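PDB 2HZG: mandelate racemase/muconate lactonizing enzyme/Enolase superfamily from Rhodobacter sphaeroides, which belongs to the enolase superfamily, pairing an enolase-like N-terminal domain with a TIM-barrel-type domain in which it holds a sodium ion. Local coordinates for residues M261-M266 with Q295-T300. Sequence-based numbering, arbitrary orientation.
Sequences MAQHLM and QARGIT
Two bonds anchor the guanidinium of Arg297 beside Gln263 as the side chain reaches Gln263 and Met266 of helix 259-268: NE forms a salt bridge with Asp267, and NH2 is hydrogen-bonded to the carbonyl of Ala293 one turn back in its own helix. NH1 lies 3.3 Å from Gln263 OE1. The amide and guanidinium planes are only 26° apart, yet the two side chains run roughly at right angles, and Gln263 CG also comes within 3.5 Å of Arg297 NH1. Gln263 gets there by stretching out: CG stands anti to the backbone N (chi1 -166°) and the chain continues straight to the amide. Nearer its backbone, the aliphatic part of Arg297 crosses Met266 at about a right angle, with CD 4.0 Å from Met266 SD. Ile299 packs on Met266 next to the arginine, its CD1 pressing on Met266 CB at 3.5 Å, a snug approach for two carbons, and lying 3.9 Å from SD. Both segments belong to the modified TIM barrel, (beta/alpha)7beta, of the enolase superfamily: helices 259-268 and 284-297 are neighbours on its outside, and strands 273-276 and 300-303 run parallel beneath them. The chain leaves helix 284-297 through a Schellman motif, in which Gly298 takes a positive phi of 71° and its N bonds to Gln295 O at 3.2 Å. This turn sets Ile299 against Met266 just before Thr300 enters its strand, where it pairs through the backbone with Ile274. Met266 is buried, touching Val290, Ala293 and Ala294 of helix 284-297, with Ile271 and Ile274 also in contact. Farther round helix 259-268, His264 turns from this interface to the second subunit, where its NE2 is hydrogen-bonded to the carbonyl of Gly233 of that chain.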
# COMPACT_ATOMS: atom_id res chain seq x y z
N MET A 261 -4.59 -7.08 5.73
CA MET A 261 -4.28 -6.02 6.71
C MET A 261 -5.29 -6.02 7.88
O MET A 261 -4.90 -5.90 9.04
CB MET A 261 -4.25 -4.65 6.04
CG MET A 261 -3.06 -4.46 5.14
SD MET A 261 -3.02 -2.80 4.46
CE MET A 261 -2.68 -1.77 5.90
N ALA A 262 -6.57 -6.18 7.57
CA ALA A 262 -7.60 -6.27 8.60
C ALA A 262 -7.48 -7.60 9.37
O ALA A 262 -7.51 -7.61 10.61
CB ALA A 262 -8.98 -6.11 7.99
N GLN A 263 -7.35 -8.72 8.64
CA GLN A 263 -7.21 -10.01 9.33
C GLN A 263 -6.00 -10.07 10.26
O GLN A 263 -6.09 -10.61 11.36
CB GLN A 263 -7.15 -11.18 8.36
CG GLN A 263 -7.35 -12.50 9.09
CD GLN A 263 -7.16 -13.70 8.19
OE1 GLN A 263 -8.09 -14.48 7.99
NE2 GLN A 263 -5.96 -13.86 7.64
N HIS A 264 -4.87 -9.54 9.80
CA HIS A 264 -3.66 -9.51 10.62
C HIS A 264 -3.80 -8.65 11.86
O HIS A 264 -3.32 -9.03 12.93
CB HIS A 264 -2.46 -9.05 9.79
CG HIS A 264 -2.09 -9.99 8.69
ND1 HIS A 264 -1.29 -9.61 7.63
CD2 HIS A 264 -2.41 -11.28 8.47
CE1 HIS A 264 -1.14 -10.64 6.81
NE2 HIS A 264 -1.82 -11.66 7.30
N LEU A 265 -4.45 -7.50 11.71
CA LEU A 265 -4.74 -6.66 12.88
C LEU A 265 -5.59 -7.41 13.89
O LEU A 265 -5.30 -7.36 15.10
CB LEU A 265 -5.43 -5.34 12.46
CG LEU A 265 -5.60 -4.30 13.58
CD1 LEU A 265 -4.26 -3.80 14.14
CD2 LEU A 265 -6.41 -3.14 13.00
N MET A 266 -6.62 -8.12 13.44
CA MET A 266 -7.42 -8.95 14.37
C MET A 266 -6.61 -10.08 15.00
O MET A 266 -6.69 -10.30 16.21
CB MET A 266 -8.67 -9.52 13.72
CG MET A 266 -9.64 -8.43 13.28
SD MET A 266 -11.17 -9.12 12.62
CE MET A 266 -10.65 -9.67 11.00
N GLN A 295 -16.78 -11.90 12.67
CA GLN A 295 -17.80 -12.78 13.26
C GLN A 295 -17.20 -14.09 13.75
O GLN A 295 -17.47 -14.51 14.88
CB GLN A 295 -18.91 -13.08 12.24
CG GLN A 295 -19.89 -11.93 12.03
CD GLN A 295 -20.83 -11.74 13.20
OE1 GLN A 295 -21.80 -12.47 13.34
NE2 GLN A 295 -20.53 -10.76 14.05
N ALA A 296 -16.38 -14.74 12.92
CA ALA A 296 -15.72 -15.99 13.32
C ALA A 296 -14.86 -15.81 14.59
O ALA A 296 -14.73 -16.75 15.40
CB ALA A 296 -14.88 -16.51 12.20
N ARG A 297 -14.30 -14.60 14.76
CA ARG A 297 -13.43 -14.26 15.88
C ARG A 297 -14.13 -13.61 17.07
O ARG A 297 -13.51 -13.42 18.11
CB ARG A 297 -12.34 -13.30 15.40
CG ARG A 297 -11.24 -13.96 14.63
CD ARG A 297 -10.68 -13.01 13.58
NE ARG A 297 -9.61 -13.65 12.81
CZ ARG A 297 -9.79 -14.45 11.77
NH1 ARG A 297 -8.73 -14.99 11.19
NH2 ARG A 297 -11.01 -14.73 11.31
N GLY A 298 -15.39 -13.23 16.91
CA GLY A 298 -16.11 -12.57 17.98
C GLY A 298 -15.60 -11.16 18.22
O GLY A 298 -15.70 -10.63 19.33
N ILE A 299 -15.04 -10.57 17.17
CA ILE A 299 -14.59 -9.18 17.19
C ILE A 299 -15.67 -8.27 16.59
O ILE A 299 -16.18 -8.53 15.51
CB ILE A 299 -13.21 -9.01 16.45
CG1 ILE A 299 -12.13 -9.82 17.19
CG2 ILE A 299 -12.81 -7.51 16.34
CD1 ILE A 299 -10.82 -9.98 16.44
N THR A 300 -16.01 -7.21 17.31
CA THR A 300 -16.97 -6.22 16.83
C THR A 300 -16.47 -5.50 15.57
O THR A 300 -15.37 -4.96 15.54
CB THR A 300 -17.30 -5.18 17.91
OG1 THR A 300 -17.74 -5.84 19.09
CG2 THR A 300 -18.41 -4.19 17.41